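Local coordinates for protein uncharacterized conserved (Bdellovibrio bacteriovorus, PDB 7O21) that probably trims cell-wall peptidoglycan as an LD-carboxypeptidase of the YkuD family, an activity linked to the curved shape of this predatory bacterium, at residues 92-97 with 115-120; 85-90 with 175-180; 42-47 with 171-176; 120-125 with 292-297. One frame throughout, in Å; residues are numbered along the deposited sequence.

Contacts 1 and 3 pair strands of one mixed sheet of the L,D-transpeptidase catalytic domain, in which strand 91-99 has 113-116 on one flank and 172-176 on the other, with 42-47 next beyond. Contact 1 joins the first pair, contact 3 the last, and their centres are about 11 Å apart. Contact 2, its centre about 12 Å from that of contact 3, lays loop 85-90, which leads into strand 91-99, against the end of strand 172-176, sharing I175 and F176 with contact 3. Along the chain, contact 1 falls within the spans bridged by contacts 2 and 3. Contact 4 starts from N120, where contact 1 ends, and ties helix 121-126 to strand 290-300 of the NTF2-like domain, the one of the four whose segments come from different domains.

Contact 1 of 4, residues 92-97 with 115-120; sequences IYFLQE and TTNYPN
N117 turns its CG in between its own backbone N and carbonyl carbon (chi1 66°), and from there OD1 takes the amide of F94, F94 N to N117 OD1 being 2.8 Å. The donor comes in above the plane of that side-chain carbonyl, and OD1 also lies at the edge of the Y93 ring. N120 folds the same way, chi1 70°, and its ND2 reaches I92 O at 2.9 Å, with the acceptor in the amide plane. Y93 runs beside Y118, pointing the same way, the ring planes oblique at 66°; Y93 OH approaches Y118 CD1 to 3.3 Å while making its hydrogen bond to D123. At the other end the backbones pair directly: Q96 N gives to T115 O at 2.8 Å, and T115 N to E97 O at 2.9 Å. T115 OG1 also accepts from E97 N at 2.9 Å, through a more bent bond. T116 OG1 accepts from Y118 N in an ST turn and bonds I133 O as well. One water bridges I92 N and N120 ND2, another I92 O and N117 ND2. Two asparagine amides therefore continue the polar pairing along strand 91-99 beyond the backbone bonds of T115, supplying the acceptor for F94 N and a donor for I92 O in place of backbone groups.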
loop_
_atom_site.group_PDB
_atom_site.type_symbol
_atom_site.label_atom_id
_atom_site.label_comp_id
_atom_site.label_asym_id
_atom_site.label_seq_id
_atom_site.Cartn_x
_atom_site.Cartn_y
_atom_site.Cartn_z
ATOM N N ILE A 92 2.537 13.937 7.451
ATOM C CA ILE A 92 1.132 14.069 7.113
ATOM C C ILE A 92 0.675 12.686 6.683
ATOM O O ILE A 92 0.997 12.248 5.568
ATOM C CB ILE A 92 0.937 15.086 5.973
ATOM C CG1 ILE A 92 1.544 16.453 6.326
ATOM C CG2 ILE A 92 -0.536 15.239 5.634
ATOM C CD1 ILE A 92 1.747 17.364 5.098
ATOM N N TYR A 93 -0.072 12.000 7.552
ATOM C CA TYR A 93 -0.393 10.592 7.354
ATOM C C TYR A 93 -1.899 10.363 7.377
ATOM O O TYR A 93 -2.694 11.264 7.626
ATOM C CB TYR A 93 0.293 9.729 8.428
ATOM C CG TYR A 93 1.781 9.925 8.355
ATOM C CD1 TYR A 93 2.509 9.394 7.296
ATOM C CD2 TYR A 93 2.440 10.722 9.276
ATOM C CE1 TYR A 93 3.855 9.619 7.185
ATOM C CE2 TYR A 93 3.801 10.947 9.171
ATOM C CZ TYR A 93 4.497 10.393 8.121
ATOM O OH TYR A 93 5.849 10.628 7.996
ATOM N N PHE A 94 -2.297 9.140 7.046
ATOM C CA PHE A 94 -3.711 8.687 7.044
ATOM C C PHE A 94 -3.755 7.370 7.834
ATOM O O PHE A 94 -2.818 6.601 7.756
ATOM C CB PHE A 94 -4.230 8.492 5.606
ATOM C CG PHE A 94 -4.432 9.757 4.796
ATOM C CD1 PHE A 94 -3.369 10.410 4.191
ATOM C CD2 PHE A 94 -5.692 10.323 4.652
ATOM C CE1 PHE A 94 -3.566 11.592 3.490
ATOM C CE2 PHE A 94 -5.883 11.499 3.948
ATOM C CZ PHE A 94 -4.815 12.121 3.359
ATOM N N LEU A 95 -4.792 7.162 8.626
ATOM C CA LEU A 95 -4.959 5.921 9.375
ATOM C C LEU A 95 -5.562 4.845 8.480
ATOM O O LEU A 95 -6.526 5.103 7.752
ATOM C CB LEU A 95 -5.849 6.174 10.586
ATOM C CG LEU A 95 -5.209 7.208 11.528
ATOM C CD1 LEU A 95 -6.254 7.873 12.400
ATOM C CD2 LEU A 95 -4.105 6.558 12.358
ATOM N N GLN A 96 -4.992 3.650 8.549
ATOM C CA GLN A 96 -5.354 2.579 7.592
ATOM C C GLN A 96 -6.142 1.413 8.191
ATOM O O GLN A 96 -7.110 1.047 7.584
ATOM C CB GLN A 96 -4.069 2.059 6.951
ATOM C CG GLN A 96 -3.297 3.098 6.154
ATOM C CD GLN A 96 -2.235 2.486 5.276
ATOM O OE1 GLN A 96 -1.334 1.806 5.738
ATOM N NE2 GLN A 96 -2.354 2.691 3.977
ATOM N N GLU A 97 -5.615 0.742 9.208
ATOM C CA GLU A 97 -6.258 -0.445 9.750
ATOM C C GLU A 97 -6.400 -0.324 11.256
ATOM O O GLU A 97 -5.610 0.349 11.920
ATOM C CB GLU A 97 -5.413 -1.701 9.485
ATOM C CG GLU A 97 -5.189 -2.037 8.019
ATOM C CD GLU A 97 -4.244 -3.218 7.839
ATOM O OE1 GLU A 97 -4.263 -4.140 8.678
ATOM O OE2 GLU A 97 -3.464 -3.205 6.865
ATOM N N THR A 115 -3.032 1.640 12.354
ATOM C CA THR A 115 -1.821 1.764 11.562
ATOM C C THR A 115 -1.898 3.018 10.704
ATOM O O THR A 115 -2.977 3.573 10.469
ATOM C CB THR A 115 -1.661 0.538 10.664
ATOM O OG1 THR A 115 -2.712 0.537 9.680
ATOM C CG2 THR A 115 -1.735 -0.754 11.492
ATOM N N THR A 116 -0.744 3.439 10.207
ATOM C CA THR A 116 -0.667 4.576 9.297
ATOM C C THR A 116 -0.099 4.145 7.947
ATOM O O THR A 116 0.278 2.981 7.729
ATOM C CB THR A 116 0.211 5.693 9.868
ATOM O OG1 THR A 116 1.593 5.293 9.829
ATOM C CG2 THR A 116 -0.205 6.084 11.301
ATOM N N ASN A 117 -0.039 5.104 7.025
ATOM C CA ASN A 117 0.617 4.901 5.742
ATOM C C ASN A 117 2.086 5.304 5.769
ATOM O O ASN A 117 2.689 5.454 4.702
ATOM C CB ASN A 117 -0.135 5.633 4.622
ATOM C CG ASN A 117 -0.093 7.145 4.783
ATOM O OD1 ASN A 117 -0.174 7.653 5.879
ATOM N ND2 ASN A 117 0.070 7.863 3.666
ATOM N N TYR A 118 2.677 5.500 6.944
ATOM C CA TYR A 118 4.107 5.771 6.987
ATOM C C TYR A 118 4.872 4.566 6.449
ATOM O O TYR A 118 4.585 3.428 6.838
ATOM C CB TYR A 118 4.586 6.053 8.415
ATOM C CG TYR A 118 6.091 6.220 8.478
ATOM C CD1 TYR A 118 6.672 7.465 8.295
ATOM C CD2 TYR A 118 6.931 5.128 8.683
ATOM C CE1 TYR A 118 8.051 7.629 8.323
ATOM C CE2 TYR A 118 8.306 5.284 8.716
ATOM C CZ TYR A 118 8.855 6.537 8.539
ATOM O OH TYR A 118 10.222 6.718 8.563
ATOM N N PRO A 119 5.879 4.772 5.590
ATOM C CA PRO A 119 6.355 6.057 5.062
ATOM C C PRO A 119 5.518 6.514 3.862
ATOM O O PRO A 119 5.186 5.697 2.997
ATOM C CB PRO A 119 7.786 5.728 4.619
ATOM C CG PRO A 119 7.703 4.277 4.205
ATOM C CD PRO A 119 6.753 3.654 5.195
ATOM N N ASN A 120 5.156 7.797 3.824
ATOM C CA ASN A 120 4.369 8.326 2.717
ATOM C C ASN A 120 5.296 8.726 1.566
ATOM O O ASN A 120 6.509 8.501 1.601
ATOM C CB ASN A 120 3.440 9.452 3.176
ATOM C CG ASN A 120 4.179 10.723 3.557
ATOM O OD1 ASN A 120 5.344 10.939 3.198
ATOM N ND2 ASN A 120 3.499 11.588 4.280
HETATM O O HOH W 1 4.599 13.982 5.409
HETATM O O HOH W 2 0.059 10.731 3.474
HETATM O O HOH W 3 -1.733 -0.983 7.591
#

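Contact 2 of 4, residues 85-90 with 175-180; sequences DHKTPE and IFDHVN
K87 is the first residue of 85-90 to meet the other segment, its backbone N held by D85 OD1 in an Asx turn. Its chain bends at chi3 (71°) and crosses D177 at about a right angle, leaving NZ 3.8 Å from D177 OD2, a long salt bridge. T88 follows, its carbonyl linked to D177 OD2 through a water. P89 O rests against I175 CG2 at 3.9 Å. E90 carries the main link: OE1 accepts from D177 N at 2.9 Å, nearly straight (170°) but from above the carboxylate plane. The carboxylates of E90 and D177 stack, their planes 15° apart, with E90 OE1 3.7 Å from D177 OD1. These like charges would be expected to repel; K48, in a salt bridge to D177 OD1, would probably offset part of that, and it also bonds T88 OG1 and P89 O. The loop 85-90 thus lies against the end of strand 172-176 just before entering strand 91-99, its neighbour in the sheet, while F176 stacks on H257 of strand 246-257.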
loop_
_atom_site.group_PDB
_atom_site.type_symbol
_atom_site.label_atom_id
_atom_site.label_comp_id
_atom_site.label_asym_id
_atom_site.label_seq_id
_atom_site.Cartn_x
_atom_site.Cartn_y
_atom_site.Cartn_z
ATOM N N ASP A 85 20.248 11.492 16.910
ATOM C CA ASP A 85 19.601 12.776 17.160
ATOM C C ASP A 85 18.379 12.657 18.062
ATOM O O ASP A 85 17.834 13.687 18.480
ATOM C CB ASP A 85 19.255 13.490 15.846
ATOM C CG ASP A 85 18.205 12.757 15.028
ATOM O OD1 ASP A 85 17.584 11.803 15.544
ATOM O OD2 ASP A 85 18.001 13.142 13.857
ATOM N N HIS A 86 17.946 11.434 18.374
ATOM C CA HIS A 86 16.858 11.138 19.301
ATOM C C HIS A 86 15.496 11.626 18.830
ATOM O O HIS A 86 14.538 11.624 19.614
ATOM C CB HIS A 86 17.117 11.638 20.728
ATOM C CG HIS A 86 18.339 11.042 21.351
ATOM N ND1 HIS A 86 18.422 9.712 21.709
ATOM C CD2 HIS A 86 19.499 11.612 21.754
ATOM C CE1 HIS A 86 19.601 9.481 22.260
ATOM N NE2 HIS A 86 20.273 10.616 22.300
ATOM N N LYS A 87 15.375 12.047 17.580
ATOM C CA LYS A 87 14.119 12.554 17.050
ATOM C C LYS A 87 13.346 11.438 16.354
ATOM O O LYS A 87 13.883 10.375 16.037
ATOM C CB LYS A 87 14.370 13.732 16.102
ATOM C CG LYS A 87 15.154 14.869 16.749
ATOM C CD LYS A 87 15.302 16.066 15.820
ATOM C CE LYS A 87 13.975 16.782 15.644
ATOM N NZ LYS A 87 14.114 18.062 14.899
ATOM N N THR A 88 12.066 11.697 16.120
ATOM C CA THR A 88 11.129 10.738 15.557
ATOM C C THR A 88 10.464 11.352 14.336
ATOM O O THR A 88 10.408 12.579 14.201
ATOM C CB THR A 88 10.055 10.393 16.599
ATOM O OG1 THR A 88 9.575 11.603 17.199
ATOM C CG2 THR A 88 10.637 9.503 17.695
ATOM N N PRO A 89 9.939 10.529 13.431
ATOM C CA PRO A 89 9.347 11.079 12.209
ATOM C C PRO A 89 8.180 12.015 12.483
ATOM O O PRO A 89 7.410 11.837 13.428
ATOM C CB PRO A 89 8.890 9.834 11.440
ATOM C CG PRO A 89 9.774 8.741 11.940
ATOM C CD PRO A 89 10.004 9.058 13.396
ATOM N N GLU A 90 8.062 13.029 11.639
ATOM C CA GLU A 90 6.904 13.901 11.616
ATOM C C GLU A 90 6.395 13.957 10.186
ATOM O O GLU A 90 7.168 13.808 9.229
ATOM C CB GLU A 90 7.211 15.305 12.173
ATOM C CG GLU A 90 8.171 16.129 11.342
ATOM C CD GLU A 90 8.431 17.516 11.931
ATOM O OE1 GLU A 90 7.523 18.081 12.574
ATOM O OE2 GLU A 90 9.542 18.050 11.739
ATOM N N ILE A 175 1.294 14.455 12.423
ATOM C CA ILE A 175 2.213 14.190 13.522
ATOM C C ILE A 175 3.326 15.221 13.409
ATOM O O ILE A 175 4.219 15.095 12.569
ATOM C CB ILE A 175 2.743 12.749 13.487
ATOM C CG1 ILE A 175 1.574 11.739 13.555
ATOM C CG2 ILE A 175 3.732 12.512 14.648
ATOM C CD1 ILE A 175 1.967 10.279 13.317
ATOM N N PHE A 176 3.281 16.262 14.240
ATOM C CA PHE A 176 4.158 17.417 14.082
ATOM C C PHE A 176 4.958 17.617 15.359
ATOM O O PHE A 176 4.395 17.561 16.458
ATOM C CB PHE A 176 3.332 18.674 13.792
ATOM C CG PHE A 176 2.576 18.640 12.468
ATOM C CD1 PHE A 176 2.986 17.819 11.426
ATOM C CD2 PHE A 176 1.464 19.452 12.278
ATOM C CE1 PHE A 176 2.301 17.813 10.200
ATOM C CE2 PHE A 176 0.772 19.452 11.060
ATOM C CZ PHE A 176 1.190 18.624 10.024
ATOM N N ASP A 177 6.273 17.843 15.209
ATOM C CA ASP A 177 7.118 18.138 16.363
ATOM C C ASP A 177 6.648 19.406 17.056
ATOM O O ASP A 177 6.674 19.501 18.292
ATOM C CB ASP A 177 8.580 18.313 15.928
ATOM C CG ASP A 177 9.241 17.012 15.497
ATOM O OD1 ASP A 177 8.564 15.966 15.437
ATOM O OD2 ASP A 177 10.454 17.035 15.206
ATOM N N HIS A 178 6.198 20.387 16.277
ATOM C CA HIS A 178 5.763 21.667 16.804
ATOM C C HIS A 178 4.468 22.030 16.090
ATOM O O HIS A 178 4.218 21.559 14.981
ATOM C CB HIS A 178 6.880 22.699 16.565
ATOM C CG HIS A 178 8.137 22.396 17.328
ATOM N ND1 HIS A 178 8.261 22.613 18.684
ATOM C CD2 HIS A 178 9.299 21.820 16.933
ATOM C CE1 HIS A 178 9.458 22.223 19.084
ATOM N NE2 HIS A 178 10.107 21.734 18.042
ATOM N N VAL A 179 3.620 22.822 16.747
ATOM C CA VAL A 179 2.374 23.317 16.156
ATOM C C VAL A 179 2.307 24.823 16.374
ATOM O O VAL A 179 2.365 25.286 17.517
ATOM C CB VAL A 179 1.130 22.632 16.744
ATOM C CG1 VAL A 179 -0.144 23.270 16.191
ATOM C CG2 VAL A 179 1.155 21.140 16.443
ATOM N N ASN A 180 2.196 25.584 15.287
ATOM C CA ASN A 180 2.097 27.043 15.348
ATOM C C ASN A 180 0.621 27.423 15.317
ATOM O O ASN A 180 -0.053 27.225 14.304
ATOM C CB ASN A 180 2.833 27.666 14.161
ATOM C CG ASN A 180 2.678 29.178 14.091
ATOM O OD1 ASN A 180 2.565 29.857 15.113
ATOM N ND2 ASN A 180 2.665 29.712 12.875
HETATM O O HOH W 4 11.912 19.112 14.984
HETATM O O HOH W 5 11.559 14.982 13.757
HETATM O O HOH W 6 10.852 14.148 17.218
HETATM O O HOH W 7 7.066 20.665 13.362
#

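Contact 3 of 4, residues 42-47 with 171-176; sequences YVILVD and TPILIF
V46 N gives to L174 O at 2.7 Å, almost straight down the carbonyl bond, with a C=O...N angle of 179°. Three more backbone bonds complete the ladder: L174 N to I44 O at 2.8 Å, I44 N to P172 O at 3.0 Å and F176 N to V46 O at 3.0 Å. The two strands run parallel, their axes 15° apart. On one face I173, with CG1 anti to its backbone N (chi1 -178°), sets that carbon 3.9 Å from I44 CG2, and its CD1 meets V46 CG2. On the other, L45 CD1 reaches across to F176 CD2 at 3.7 Å and to L174 CB, which itself sits over one face of the F176 ring, offset toward its rim. V43 extends this layer, CG2 against P172 CG at 3.8 Å and CG1 toward L174 CD1. Strands 52-59 and 91-99 flank the pair. This buried parallel pairing joins an early and a late strand of the YkuD catalytic domain, closing its mixed sheet, with the I175 side chain about 8 Å from that of the predicted nucleophile C151.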
loop_
_atom_site.group_PDB
_atom_site.type_symbol
_atom_site.label_atom_id
_atom_site.label_comp_id
_atom_site.label_asym_id
_atom_site.label_seq_id
_atom_site.Cartn_x
_atom_site.Cartn_y
_atom_site.Cartn_z
ATOM N N TYR A 42 -13.157 14.361 9.978
ATOM C CA TYR A 42 -12.293 14.586 11.126
ATOM C C TYR A 42 -10.822 14.478 10.740
ATOM O O TYR A 42 -10.449 13.676 9.876
ATOM C CB TYR A 42 -12.578 13.565 12.238
ATOM C CG TYR A 42 -13.997 13.609 12.728
ATOM C CD1 TYR A 42 -14.474 14.703 13.445
ATOM C CD2 TYR A 42 -14.880 12.589 12.414
ATOM C CE1 TYR A 42 -15.805 14.742 13.883
ATOM C CE2 TYR A 42 -16.195 12.628 12.841
ATOM C CZ TYR A 42 -16.646 13.702 13.566
ATOM O OH TYR A 42 -17.962 13.726 13.988
ATOM N N VAL A 43 -9.984 15.247 11.440
ATOM C CA VAL A 43 -8.531 15.186 11.308
ATOM C C VAL A 43 -7.954 15.098 12.712
ATOM O O VAL A 43 -8.366 15.860 13.592
ATOM C CB VAL A 43 -7.990 16.446 10.610
ATOM C CG1 VAL A 43 -6.476 16.538 10.765
ATOM C CG2 VAL A 43 -8.393 16.451 9.128
ATOM N N ILE A 44 -7.003 14.199 12.924
ATOM C CA ILE A 44 -6.298 14.096 14.199
ATOM C C ILE A 44 -4.979 14.848 14.087
ATOM O O ILE A 44 -4.236 14.665 13.111
ATOM C CB ILE A 44 -6.069 12.628 14.587
ATOM C CG1 ILE A 44 -7.420 11.939 14.858
ATOM C CG2 ILE A 44 -5.140 12.552 15.801
ATOM C CD1 ILE A 44 -7.294 10.448 15.075
ATOM N N LEU A 45 -4.684 15.705 15.074
ATOM C CA LEU A 45 -3.472 16.518 15.079
ATOM C C LEU A 45 -2.681 16.186 16.335
ATOM O O LEU A 45 -3.209 16.300 17.450
ATOM C CB LEU A 45 -3.813 18.010 15.071
ATOM C CG LEU A 45 -2.628 18.947 15.292
ATOM C CD1 LEU A 45 -1.674 18.871 14.124
ATOM C CD2 LEU A 45 -3.130 20.376 15.502
ATOM N N VAL A 46 -1.431 15.760 16.161
ATOM C CA VAL A 46 -0.555 15.403 17.279
ATOM C C VAL A 46 0.525 16.470 17.409
ATOM O O VAL A 46 1.276 16.726 16.462
ATOM C CB VAL A 46 0.072 14.015 17.096
ATOM C CG1 VAL A 46 0.968 13.670 18.300
ATOM C CG2 VAL A 46 -0.995 12.957 16.878
ATOM N N ASP A 47 0.616 17.076 18.586
ATOM C CA ASP A 47 1.563 18.147 18.891
ATOM C C ASP A 47 2.580 17.539 19.857
ATOM O O ASP A 47 2.301 17.402 21.052
ATOM C CB ASP A 47 0.779 19.298 19.521
ATOM C CG ASP A 47 1.643 20.458 19.954
ATOM O OD1 ASP A 47 2.874 20.307 20.096
ATOM O OD2 ASP A 47 1.061 21.542 20.160
ATOM N N THR A 171 -9.140 8.919 7.515
ATOM C CA THR A 171 -8.880 9.980 8.501
ATOM C C THR A 171 -7.397 10.347 8.552
ATOM O O THR A 171 -6.561 9.483 8.859
ATOM C CB THR A 171 -9.379 9.563 9.887
ATOM O OG1 THR A 171 -10.802 9.416 9.835
ATOM C CG2 THR A 171 -9.023 10.630 10.941
ATOM N N PRO A 172 -7.032 11.608 8.329
ATOM C CA PRO A 172 -5.628 12.012 8.491
ATOM C C PRO A 172 -5.199 12.000 9.944
ATOM O O PRO A 172 -5.979 12.298 10.852
ATOM C CB PRO A 172 -5.606 13.458 7.972
ATOM C CG PRO A 172 -6.831 13.600 7.125
ATOM C CD PRO A 172 -7.860 12.680 7.747
ATOM N N ILE A 173 -3.926 11.680 10.153
ATOM C CA ILE A 173 -3.245 11.967 11.408
ATOM C C ILE A 173 -2.012 12.790 11.069
ATOM O O ILE A 173 -1.173 12.374 10.258
ATOM C CB ILE A 173 -2.926 10.698 12.219
ATOM C CG1 ILE A 173 -2.268 11.075 13.535
ATOM C CG2 ILE A 173 -2.076 9.686 11.406
ATOM C CD1 ILE A 173 -2.255 9.941 14.555
ATOM N N LEU A 174 -1.943 13.994 11.626
ATOM C CA LEU A 174 -0.848 14.925 11.392
ATOM C C LEU A 174 0.046 14.860 12.616
ATOM O O LEU A 174 -0.407 15.145 13.729
ATOM C CB LEU A 174 -1.386 16.341 11.223
ATOM C CG LEU A 174 -2.415 16.556 10.108
ATOM C CD1 LEU A 174 -2.808 18.038 10.002
ATOM C CD2 LEU A 174 -1.919 16.015 8.780
ATOM N N ILE A 175 1.294 14.455 12.423
ATOM C CA ILE A 175 2.213 14.190 13.522
ATOM C C ILE A 175 3.326 15.221 13.409
ATOM O O ILE A 175 4.219 15.095 12.569
ATOM C CB ILE A 175 2.743 12.749 13.487
ATOM C CG1 ILE A 175 1.574 11.739 13.555
ATOM C CG2 ILE A 175 3.732 12.512 14.648
ATOM C CD1 ILE A 175 1.967 10.279 13.317
ATOM N N PHE A 176 3.281 16.262 14.240
ATOM C CA PHE A 176 4.158 17.417 14.082
ATOM C C PHE A 176 4.958 17.617 15.359
ATOM O O PHE A 176 4.395 17.561 16.458
ATOM C CB PHE A 176 3.332 18.674 13.792
ATOM C CG PHE A 176 2.576 18.640 12.468
ATOM C CD1 PHE A 176 2.986 17.819 11.426
ATOM C CD2 PHE A 176 1.464 19.452 12.278
ATOM C CE1 PHE A 176 2.301 17.813 10.200
ATOM C CE2 PHE A 176 0.772 19.452 11.060
ATOM C CZ PHE A 176 1.190 18.624 10.024
#

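Contact 4 of 4, residues 120-125 with 292-297; sequences NLFDKR and KIIREE
L121 and R295 are the closest backbone pair, CA to CA 7.8 Å, where helix 121-125 crosses strand 292-297 at 119° with axes 9.9 Å apart. L121 and E297 reach toward each other tip to tip, L121 CD1 coming 3.3 Å from E297 OE2 in the one of two E297 conformers described here; the other carboxylate oxygen, OE1, is bonded to the hydroxyl of Y283. The same methyl lies 3.9 Å from R295 CB. R295 bends at chi2 (-79°), and its NH2 gives to I294 O at 2.8 Å, from above the carbonyl plane. I294 and R295 both face Y283 in a classic beta bulge of the NTF2-like sheet, and both point toward the helix of the catalytic domain. I294 CD1 meets R125 CD at 3.6 Å and F122 CD1 at 4.0 Å, crossing the phenylalanine at about a right angle, while that ring packs edge-to-face with Y283. R125 is extended from CG to NE, and R295 NH1 approaches its CG at 3.5 Å. The guanidinium planes stand 60° apart, and the like charges would be expected to repel; a water accepts from R295 NH1 and, weakly, from R125 NE. Another water donates to L121 O and accepts from R295 NE, linking strand and helix. At the helix start N120 and D123 form a capping box: N120 OD1 takes D123 N, and D123 OD2 takes N120 N.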
loop_
_atom_site.group_PDB
_atom_site.type_symbol
_atom_site.label_atom_id
_atom_site.label_comp_id
_atom_site.label_asym_id
_atom_site.label_seq_id
_atom_site.Cartn_x
_atom_site.Cartn_y
_atom_site.Cartn_z
ATOM N N ASN A 120 5.156 7.797 3.824
ATOM C CA ASN A 120 4.369 8.326 2.717
ATOM C C ASN A 120 5.296 8.726 1.566
ATOM O O ASN A 120 6.509 8.501 1.601
ATOM C CB ASN A 120 3.440 9.452 3.176
ATOM C CG ASN A 120 4.179 10.723 3.557
ATOM O OD1 ASN A 120 5.344 10.939 3.198
ATOM N ND2 ASN A 120 3.499 11.588 4.280
ATOM N N LEU A 121 4.728 9.340 0.532
ATOM C CA LEU A 121 5.527 9.642 -0.652
ATOM C C LEU A 121 6.606 10.675 -0.367
ATOM O O LEU A 121 7.677 10.622 -0.987
ATOM C CB LEU A 121 4.624 10.091 -1.797
ATOM C CG LEU A 121 3.813 9.011 -2.534
ATOM C CD1 LEU A 121 3.064 9.617 -3.720
ATOM C CD2 LEU A 121 4.695 7.845 -2.990
ATOM N N PHE A 122 6.347 11.636 0.526
ATOM C CA PHE A 122 7.403 12.553 0.937
ATOM C C PHE A 122 8.547 11.788 1.581
ATOM O O PHE A 122 9.725 12.048 1.300
ATOM C CB PHE A 122 6.874 13.585 1.942
ATOM C CG PHE A 122 5.888 14.571 1.371
ATOM C CD1 PHE A 122 6.255 15.471 0.382
ATOM C CD2 PHE A 122 4.590 14.626 1.869
ATOM C CE1 PHE A 122 5.329 16.397 -0.108
ATOM C CE2 PHE A 122 3.669 15.548 1.382
ATOM C CZ PHE A 122 4.042 16.432 0.396
ATOM N N ASP A 123 8.215 10.863 2.492
ATOM C CA ASP A 123 9.235 10.106 3.210
ATOM C C ASP A 123 10.043 9.241 2.257
ATOM O O ASP A 123 11.262 9.129 2.399
ATOM C CB ASP A 123 8.579 9.223 4.268
ATOM C CG ASP A 123 7.806 10.011 5.280
ATOM O OD1 ASP A 123 8.281 11.096 5.674
ATOM O OD2 ASP A 123 6.729 9.512 5.701
ATOM N N LYS A 124 9.375 8.606 1.296
ATOM C CA LYS A 124 10.080 7.780 0.320
ATOM C C LYS A 124 11.040 8.599 -0.536
ATOM O O LYS A 124 12.118 8.110 -0.896
ATOM C CB LYS A 124 9.065 7.039 -0.542
ATOM C CG LYS A 124 8.342 5.914 0.203
ATOM C CD LYS A 124 7.300 5.273 -0.682
ATOM C CE LYS A 124 6.579 4.152 0.042
ATOM N NZ LYS A 124 5.441 3.659 -0.779
ATOM N N ARG A 125 10.687 9.843 -0.856
ATOM C CA ARG A 125 11.588 10.670 -1.655
ATOM C C ARG A 125 12.850 11.011 -0.871
ATOM O O ARG A 125 13.944 11.093 -1.450
ATOM C CB ARG A 125 10.867 11.939 -2.104
ATOM C CG ARG A 125 11.636 12.796 -3.098
ATOM C CD ARG A 125 10.817 14.028 -3.416
ATOM N NE ARG A 125 11.418 14.867 -4.446
ATOM C CZ ARG A 125 12.206 15.898 -4.187
ATOM N NH1 ARG A 125 12.504 16.205 -2.934
ATOM N NH2 ARG A 125 12.702 16.625 -5.184
ATOM N N LYS A 292 6.103 23.589 -5.829
ATOM C CA LYS A 292 6.171 22.774 -7.037
ATOM C C LYS A 292 5.741 21.347 -6.739
ATOM O O LYS A 292 6.196 20.740 -5.757
ATOM C CB LYS A 292 7.561 22.804 -7.681
ATOM C CG LYS A 292 7.934 24.206 -8.141
ATOM C CD LYS A 292 8.784 24.194 -9.391
ATOM C CE LYS A 292 9.023 25.610 -9.878
ATOM N NZ LYS A 292 8.492 25.812 -11.258
ATOM N N ILE A 293 4.876 20.817 -7.608
ATOM C CA ILE A 293 4.342 19.470 -7.463
ATOM C C ILE A 293 5.420 18.437 -7.766
ATOM O O ILE A 293 6.072 18.482 -8.819
ATOM C CB ILE A 293 3.120 19.300 -8.380
ATOM C CG1 ILE A 293 1.997 20.274 -7.990
ATOM C CG2 ILE A 293 2.637 17.875 -8.365
ATOM C CD1 ILE A 293 0.870 20.336 -9.029
ATOM N N ILE A 294 5.636 17.515 -6.827
ATOM C CA ILE A 294 6.593 16.425 -6.979
ATOM C C ILE A 294 5.917 15.095 -7.286
ATOM O O ILE A 294 6.547 14.192 -7.834
ATOM C CB ILE A 294 7.513 16.301 -5.749
ATOM C CG1 ILE A 294 6.699 16.085 -4.472
ATOM C CG2 ILE A 294 8.380 17.542 -5.640
ATOM C CD1 ILE A 294 7.523 15.443 -3.366
ATOM N N ARG A 295 4.655 14.933 -6.889
ATOM C CA ARG A 295 3.931 13.692 -7.142
ATOM C C ARG A 295 2.455 14.041 -7.282
ATOM O O ARG A 295 1.968 14.971 -6.642
ATOM C CB ARG A 295 4.070 12.691 -5.980
ATOM C CG ARG A 295 5.487 12.394 -5.476
ATOM C CD ARG A 295 6.221 11.412 -6.395
ATOM N NE ARG A 295 7.538 11.031 -5.881
ATOM C CZ ARG A 295 8.684 11.627 -6.202
ATOM N NH1 ARG A 295 9.819 11.190 -5.676
ATOM N NH2 ARG A 295 8.704 12.669 -7.029
ATOM N N GLU A 296 1.752 13.318 -8.148
ATOM C CA GLU A 296 0.321 13.542 -8.344
ATOM C C GLU A 296 -0.327 12.186 -8.578
ATOM O O GLU A 296 0.066 11.463 -9.502
ATOM C CB GLU A 296 0.091 14.471 -9.541
ATOM C CG GLU A 296 -1.379 14.817 -9.800
ATOM C CD GLU A 296 -1.560 15.937 -10.793
ATOM O OE1 GLU A 296 -0.585 16.683 -11.019
ATOM O OE2 GLU A 296 -2.666 16.096 -11.358
ATOM N N GLU A 297 -1.307 11.837 -7.738
ATOM C CA GLU A 297 -1.958 10.534 -7.771
ATOM C C GLU A 297 -3.433 10.688 -8.113
ATOM O O GLU A 297 -4.061 11.706 -7.808
ATOM C CB GLU A 297 -1.846 9.824 -6.418
ATOM C CG GLU A 297 -0.422 9.500 -5.977
ATOM C CD GLU A 297 -0.361 8.819 -4.612
ATOM O OE1 GLU A 297 -1.094 9.231 -3.680
ATOM O OE2 GLU A 297 0.425 7.860 -4.470
HETATM O O HOH W 8 8.150 9.367 -3.523
HETATM O O HOH W 9 12.029 12.767 -7.137
#